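Local coordinates for protein truncated hemoglobin 4 (Chlamydomonas reinhardtii, PDB 6BME) that carries heme b with a histidine and a lysine as axial iron ligands in its two-on-two globin domain, and probably binds oxygen, at residues Ala11-Thr16 with Arg48-Ala53; Asp18-Lys23 with Asp84-His89. All coordinates share one frame; numbering follows the deposited sequence.

Interaction 1 of 2, residues Ala11-Thr16 with Arg48-Ala53. With HEM (protoporphyrin IX containing Fe), chain C; SO4 (sulfate ion), chain D.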
loop_
_atom_site.group_PDB
_atom_site.type_symbol
_atom_site.label_atom_id
_atom_site.label_comp_id
_atom_site.label_asym_id
_atom_site.label_seq_id
_atom_site.Cartn_x
_atom_site.Cartn_y
_atom_site.Cartn_z
ATOM N N ALA A 11 14.065 -13.481 -1.148
ATOM C CA ALA A 11 14.866 -12.356 -1.620
ATOM C C ALA A 11 14.025 -11.403 -2.458
ATOM O O ALA A 11 14.133 -10.178 -2.319
ATOM C CB ALA A 11 16.066 -12.858 -2.426
ATOM N N ALA A 12 13.163 -11.952 -3.317
ATOM C CA ALA A 12 12.335 -11.115 -4.180
ATOM C C ALA A 12 11.331 -10.299 -3.370
ATOM O O ALA A 12 11.037 -9.147 -3.714
ATOM C CB ALA A 12 11.622 -11.986 -5.209
ATOM N N VAL A 13 10.797 -10.874 -2.292
ATOM C CA VAL A 13 9.841 -10.141 -1.463
ATOM C C VAL A 13 10.484 -8.879 -0.904
ATOM O O VAL A 13 9.949 -7.775 -1.046
ATOM C CB VAL A 13 9.300 -11.034 -0.337
ATOM C CG1 VAL A 13 8.480 -10.206 0.629
ATOM C CG2 VAL A 13 8.477 -12.172 -0.906
ATOM N N ALA A 14 11.655 -9.021 -0.279
ATOM C CA ALA A 14 12.331 -7.852 0.275
ATOM C C ALA A 14 12.702 -6.865 -0.824
ATOM O O ALA A 14 12.615 -5.650 -0.631
ATOM C CB ALA A 14 13.572 -8.277 1.060
ATOM N N ALA A 15 13.114 -7.375 -1.989
ATOM C CA ALA A 15 13.449 -6.488 -3.096
ATOM C C ALA A 15 12.226 -5.715 -3.554
ATOM O O ALA A 15 12.315 -4.516 -3.830
ATOM C CB ALA A 15 14.045 -7.285 -4.256
ATOM N N THR A 16 11.072 -6.384 -3.630
ATOM C CA THR A 16 9.839 -5.705 -4.031
ATOM C C THR A 16 9.469 -4.609 -3.041
ATOM O O THR A 16 9.071 -3.507 -3.440
ATOM C CB THR A 16 8.698 -6.713 -4.152
ATOM O OG1 THR A 16 9.073 -7.745 -5.074
ATOM C CG2 THR A 16 7.411 -6.026 -4.639
ATOM N N ARG A 48 3.231 -5.460 5.119
ATOM C CA ARG A 48 1.845 -5.854 5.355
ATOM C C ARG A 48 0.950 -5.450 4.182
ATOM O O ARG A 48 0.010 -6.175 3.831
ATOM C CB ARG A 48 1.350 -5.243 6.667
ATOM C CG ARG A 48 0.199 -6.021 7.286
ATOM C CD ARG A 48 -0.156 -5.536 8.678
ATOM N NE ARG A 48 -1.060 -6.484 9.326
ATOM C CZ ARG A 48 -1.738 -6.232 10.441
ATOM N NH1 ARG A 48 -1.634 -5.050 11.043
ATOM N NH2 ARG A 48 -2.532 -7.159 10.945
ATOM N N PHE A 49 1.246 -4.302 3.560
ATOM C CA PHE A 49 0.535 -3.870 2.352
ATOM C C PHE A 49 0.669 -4.920 1.260
ATOM O O PHE A 49 -0.323 -5.342 0.649
ATOM C CB PHE A 49 1.107 -2.516 1.893
ATOM C CG PHE A 49 0.376 -1.860 0.736
ATOM C CD1 PHE A 49 0.370 -2.428 -0.535
ATOM C CD2 PHE A 49 -0.217 -0.617 0.903
ATOM C CE1 PHE A 49 -0.290 -1.804 -1.604
ATOM C CE2 PHE A 49 -0.875 0.014 -0.151
ATOM C CZ PHE A 49 -0.906 -0.584 -1.411
ATOM N N LEU A 50 1.902 -5.367 1.016
ATOM C CA LEU A 50 2.150 -6.391 0.010
ATOM C C LEU A 50 1.444 -7.695 0.367
ATOM O O LEU A 50 0.819 -8.332 -0.487
ATOM C CB LEU A 50 3.660 -6.599 -0.138
ATOM C CG LEU A 50 4.148 -7.756 -1.008
ATOM C CD1 LEU A 50 3.676 -7.581 -2.443
ATOM C CD2 LEU A 50 5.666 -7.802 -0.953
ATOM N N ALA A 51 1.543 -8.115 1.631
ATOM C CA ALA A 51 0.857 -9.332 2.055
ATOM C C ALA A 51 -0.657 -9.208 1.862
ATOM O O ALA A 51 -1.309 -10.138 1.372
ATOM C CB ALA A 51 1.206 -9.638 3.514
ATOM N N TYR A 52 -1.223 -8.048 2.217
ATOM C CA TYR A 52 -2.661 -7.826 2.072
ATOM C C TYR A 52 -3.097 -7.898 0.613
ATOM O O TYR A 52 -4.116 -8.522 0.289
ATOM C CB TYR A 52 -3.044 -6.469 2.673
ATOM C CG TYR A 52 -4.531 -6.208 2.653
ATOM C CD1 TYR A 52 -5.376 -6.820 3.573
ATOM C CD2 TYR A 52 -5.094 -5.355 1.708
ATOM C CE1 TYR A 52 -6.744 -6.591 3.550
ATOM C CE2 TYR A 52 -6.460 -5.120 1.681
ATOM C CZ TYR A 52 -7.275 -5.737 2.605
ATOM O OH TYR A 52 -8.628 -5.504 2.578
ATOM N N ALA A 53 -2.337 -7.270 -0.283
ATOM C CA ALA A 53 -2.689 -7.309 -1.701
ATOM C C ALA A 53 -2.815 -8.743 -2.217
ATOM O O ALA A 53 -3.582 -9.003 -3.154
ATOM C CB ALA A 53 -1.658 -6.526 -2.518
HETATM C CHA HEM C . 0.163 2.927 8.010
HETATM C CHB HEM C . -1.387 -0.375 4.841
HETATM C CHC HEM C . -2.757 3.247 1.933
HETATM C CHD HEM C . 0.279 6.127 4.337
HETATM C C1A HEM C . -0.151 1.698 7.475
HETATM C C2A HEM C . 0.017 0.379 8.072
HETATM C C3A HEM C . -0.413 -0.518 7.163
HETATM C C4A HEM C . -0.863 0.186 5.984
HETATM C CMA HEM C . -0.468 -2.054 7.286
HETATM C CAA HEM C . 0.575 0.054 9.493
HETATM C CBA HEM C . 2.013 0.545 9.671
HETATM C CGA HEM C . 2.645 0.051 10.959
HETATM O O1A HEM C . 2.134 0.386 12.074
HETATM O O2A HEM C . 3.684 -0.665 10.854
HETATM C C1B HEM C . -2.019 0.327 3.833
HETATM C C2B HEM C . -2.951 -0.200 2.857
HETATM C C3B HEM C . -3.329 0.819 2.071
HETATM C C4B HEM C . -2.628 2.003 2.504
HETATM C CMB HEM C . -3.440 -1.665 2.776
HETATM C CAB HEM C . -4.292 0.831 0.858
HETATM C CBB HEM C . -4.581 -0.245 0.127
HETATM C C1C HEM C . -1.979 4.323 2.271
HETATM C C2C HEM C . -1.861 5.539 1.523
HETATM C C3C HEM C . -1.007 6.341 2.153
HETATM C C4C HEM C . -0.568 5.657 3.358
HETATM C CMC HEM C . -2.589 5.818 0.190
HETATM C CAC HEM C . -0.596 7.740 1.656
HETATM C CBC HEM C . 0.651 8.188 1.836
HETATM C C1D HEM C . 0.445 5.541 5.580
HETATM C C2D HEM C . 1.107 6.129 6.726
HETATM C C3D HEM C . 1.079 5.246 7.723
HETATM C C4D HEM C . 0.394 4.065 7.258
HETATM C CMD HEM C . 1.748 7.528 6.742
HETATM C CAD HEM C . 1.685 5.389 9.150
HETATM C CBD HEM C . 0.769 6.223 10.035
HETATM C CGD HEM C . 1.448 6.366 11.378
HETATM O O1D HEM C . 2.057 5.375 11.854
HETATM O O2D HEM C . 1.364 7.464 11.973
HETATM N NA HEM C . -0.670 1.530 6.212
HETATM N NB HEM C . -1.846 1.682 3.591
HETATM N NC HEM C . -1.187 4.434 3.387
HETATM N ND HEM C . 0.007 4.276 5.945
HETATM FE FE HEM C . -0.909 2.983 4.766
HETATM S S SO4 D . -1.452 -10.227 9.729
HETATM O O1 SO4 D . -1.468 -11.439 8.929
HETATM O O2 SO4 D . -1.044 -10.554 11.100
HETATM O O3 SO4 D . -2.800 -9.654 9.793
HETATM O O4 SO4 D . -0.509 -9.277 9.134
#
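Val-13 and Leu-50 meet methyl to methyl, CG1 of Val-13 lying 4.0 Å from CD2 of Leu-50, where helix 10-25 and helix 39-53 come together. These are the B and E helices, one of the two helix pairs of the two-on-two globin fold, and their contact here is small and wholly apolar. The valine swings CG1 opposite its backbone N (chi1 171°), which hands that branch to the leucine. One turn later, Thr-16 brings CG2 to 4.4 Å from the same Leu-50 CD2. Its hydroxyl serves its own helix instead: OG1 bonds to Ala-12 O at 2.8 Å, from above the carbonyl plane and on the face opposite the one used by Thr-16 N. Phe-90 and Leu-7 also pack on Leu-50.

Neighbouring residues of helix 39-53 face the heme, where Phe-49 CD2 lies 3.4 Å from C2B of the porphyrin. Arg-48 can be followed outward atom by atom. Its CB sits 3.7 Å from the heme methyl CMA. CG and CD then run between that methyl and a sulfate, probably from the crystallisation liquor, which Thr-58 N and His-59 N also hold. From CG to NE the chain is extended. NE donates to sulfate O4 at 2.9 Å through a bent bond (139°), whereas NH2 reaches sulfate O3 at 2.8 Å almost straight (176°), in the guanidinium plane.

Interaction 2 of 2, residues Asp18-Lys23 with Asp84-His89; sequences DVFYKK and DKVAGH
Lys-23 lays the start of its side chain obliquely over one face of the His-89 imidazole. Its CB stands 4.2 Å from the centroid of the His-89 ring and 27° off the normal, a CH-pi contact. Farther out, Lys-23 CD rests 3.5 Å from the carbonyl oxygen of His-89, and a bend at the last torsion (chi4 -65°) brings the ammonium round to a water. Lys-23 NZ donates to that water at 2.9 Å. The same water lies in the plane of the imidazole, 2.9 Å from His-89 ND1, while NE2 is hydrogen-bonded to Asp-27, and this pair of polar partners should fix the rotation of the ring. The ammonium also forms a salt bridge with Glu-96, which should offset much of its charge; the Asp-27 carboxylate may favour a protonated imidazole, although Lys-85 shares it.

The backbones behind these groups are the B and G helices, 10-25 and 80-96, one from each helix pair (B/E and G/H) of the globin sandwich; the axes of segments 18-23 and 84-89 pass 10.0 Å apart, roughly antiparallel at 147°.

Deeper in the interface, Phe-20 turns its ring edge to the second helix: CE1 lies 3.5 Å from Val-86 O, near the ring plane. The phenyl and the valine side chain cross at about a right angle, Phe-20 CZ meeting Val-86 CG1 at 4.0 Å. Phe-90 stacks edge-to-face with Phe-20, and Val-86 itself touches the heme.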
loop_
_atom_site.group_PDB
_atom_site.type_symbol
_atom_site.label_atom_id
_atom_site.label_comp_id
_atom_site.label_asym_id
_atom_site.label_seq_id
_atom_site.Cartn_x
_atom_site.Cartn_y
_atom_site.Cartn_z
ATOM N N ASP A 18 11.494 -2.905 -1.137
ATOM C CA ASP A 18 12.421 -1.786 -1.295
ATOM C C ASP A 18 12.064 -0.937 -2.511
ATOM O O ASP A 18 12.047 0.300 -2.433
ATOM C CB ASP A 18 13.860 -2.295 -1.386
ATOM C CG ASP A 18 14.501 -2.471 -0.014
ATOM O OD1 ASP A 18 13.833 -2.168 1.002
ATOM O OD2 ASP A 18 15.668 -2.915 0.046
ATOM N N VAL A 19 11.771 -1.583 -3.643
ATOM C CA VAL A 19 11.338 -0.847 -4.834
ATOM C C VAL A 19 10.130 0.022 -4.502
ATOM O O VAL A 19 10.101 1.224 -4.798
ATOM C CB VAL A 19 11.015 -1.821 -5.980
ATOM C CG1 VAL A 19 10.251 -1.086 -7.121
ATOM C CG2 VAL A 19 12.282 -2.501 -6.490
ATOM N N PHE A 20 9.133 -0.579 -3.850
ATOM C CA PHE A 20 7.874 0.091 -3.553
ATOM C C PHE A 20 8.092 1.226 -2.567
ATOM O O PHE A 20 7.603 2.341 -2.775
ATOM C CB PHE A 20 6.891 -0.956 -3.027
ATOM C CG PHE A 20 5.538 -0.429 -2.661
ATOM C CD1 PHE A 20 4.884 0.506 -3.457
ATOM C CD2 PHE A 20 4.888 -0.922 -1.543
ATOM C CE1 PHE A 20 3.615 0.976 -3.101
ATOM C CE2 PHE A 20 3.624 -0.468 -1.191
ATOM C CZ PHE A 20 2.988 0.482 -1.967
ATOM N N TYR A 21 8.870 0.966 -1.516
ATOM C CA TYR A 21 9.198 1.989 -0.530
ATOM C C TYR A 21 9.877 3.190 -1.176
ATOM O O TYR A 21 9.497 4.345 -0.932
ATOM C CB TYR A 21 10.093 1.379 0.550
ATOM C CG TYR A 21 10.729 2.391 1.465
ATOM C CD1 TYR A 21 10.026 2.927 2.529
ATOM C CD2 TYR A 21 12.034 2.808 1.269
ATOM C CE1 TYR A 21 10.603 3.854 3.376
ATOM C CE2 TYR A 21 12.623 3.734 2.110
ATOM C CZ TYR A 21 11.900 4.254 3.160
ATOM O OH TYR A 21 12.477 5.181 3.999
ATOM N N LYS A 22 10.880 2.935 -2.021
ATOM C CA LYS A 22 11.636 4.034 -2.614
ATOM C C LYS A 22 10.765 4.860 -3.550
ATOM O O LYS A 22 10.884 6.092 -3.587
ATOM C CB LYS A 22 12.872 3.488 -3.338
ATOM C CG LYS A 22 13.926 2.930 -2.389
ATOM C CD LYS A 22 15.108 2.358 -3.145
ATOM C CE LYS A 22 16.094 1.659 -2.202
ATOM N NZ LYS A 22 16.290 0.222 -2.556
ATOM N N LYS A 23 9.854 4.210 -4.283
ATOM C CA LYS A 23 8.900 4.956 -5.107
ATOM C C LYS A 23 8.091 5.941 -4.267
ATOM O O LYS A 23 7.903 7.094 -4.659
ATOM C CB LYS A 23 7.961 3.997 -5.844
ATOM C CG LYS A 23 8.549 3.327 -7.073
ATOM C CD LYS A 23 7.569 2.307 -7.646
ATOM C CE LYS A 23 8.164 1.548 -8.821
ATOM N NZ LYS A 23 8.440 2.453 -9.980
ATOM N N ASP A 84 -4.586 6.499 -5.293
ATOM C CA ASP A 84 -4.345 5.999 -6.643
ATOM C C ASP A 84 -2.869 6.057 -7.010
ATOM O O ASP A 84 -2.411 5.260 -7.841
ATOM C CB ASP A 84 -5.177 6.786 -7.659
ATOM C CG ASP A 84 -6.667 6.536 -7.506
ATOM O OD1 ASP A 84 -7.032 5.479 -6.950
ATOM O OD2 ASP A 84 -7.481 7.391 -7.939
ATOM N N LYS A 85 -2.121 7.012 -6.443
ATOM C CA LYS A 85 -0.692 7.085 -6.737
ATOM C C LYS A 85 0.064 5.973 -6.015
ATOM O O LYS A 85 0.936 5.327 -6.607
ATOM C CB LYS A 85 -0.140 8.465 -6.356
ATOM C CG LYS A 85 1.170 8.840 -7.062
ATOM C CD LYS A 85 0.958 9.057 -8.582
ATOM C CE LYS A 85 2.281 9.250 -9.313
ATOM N NZ LYS A 85 2.958 10.502 -8.844
ATOM N N VAL A 86 -0.269 5.731 -4.739
ATOM C CA VAL A 86 0.331 4.627 -3.994
ATOM C C VAL A 86 0.021 3.304 -4.682
ATOM O O VAL A 86 0.902 2.448 -4.850
ATOM C CB VAL A 86 -0.160 4.633 -2.530
ATOM C CG1 VAL A 86 0.161 3.305 -1.827
ATOM C CG2 VAL A 86 0.446 5.802 -1.755
ATOM N N ALA A 87 -1.235 3.122 -5.100
ATOM C CA ALA A 87 -1.628 1.880 -5.764
ATOM C C ALA A 87 -0.904 1.708 -7.093
ATOM O O ALA A 87 -0.468 0.598 -7.439
ATOM C CB ALA A 87 -3.145 1.856 -5.962
ATOM N N GLY A 88 -0.753 2.797 -7.851
ATOM C CA GLY A 88 0.007 2.718 -9.096
ATOM C C GLY A 88 1.470 2.371 -8.868
ATOM O O GLY A 88 2.043 1.543 -9.583
ATOM N N HIS A 89 2.102 3.003 -7.873
ATOM C CA HIS A 89 3.479 2.636 -7.566
ATOM C C HIS A 89 3.583 1.175 -7.167
ATOM O O HIS A 89 4.577 0.512 -7.487
ATOM C CB HIS A 89 4.046 3.511 -6.449
ATOM C CG HIS A 89 4.323 4.923 -6.865
ATOM N ND1 HIS A 89 4.978 5.241 -8.036
ATOM C CD2 HIS A 89 4.034 6.102 -6.262
ATOM C CE1 HIS A 89 5.080 6.556 -8.134
ATOM N NE2 HIS A 89 4.522 7.102 -7.066
HETATM O O HOH W 1 6.011 4.011 -10.488
#

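Both contacts use helix 10-25, on successive turns: interaction 1 joins it to helix 39-53 and interaction 2 to helix 80-96, with centres about 12 Å apart. Phe-49, next to Leu-50 on segment 48-53 but not touching 11-16, links the two regions, its CE2 lying 3.8 Å from Val-86 CG1 and its CD1 3.9 Å from Phe-20 CE2, so that the three helices share one apolar interior beside the heme. Arg-48 and Phe-49 of segment 48-53 and Val-86 of interaction 2 line the heme pocket. The Val-86 side chain is about 6 Å from that of Lys-45, which binds the heme, and about 8 Å from that of the axial ligand His-69. Leu-50 stands farther back, its side chain about 9 Å from that of Lys-45.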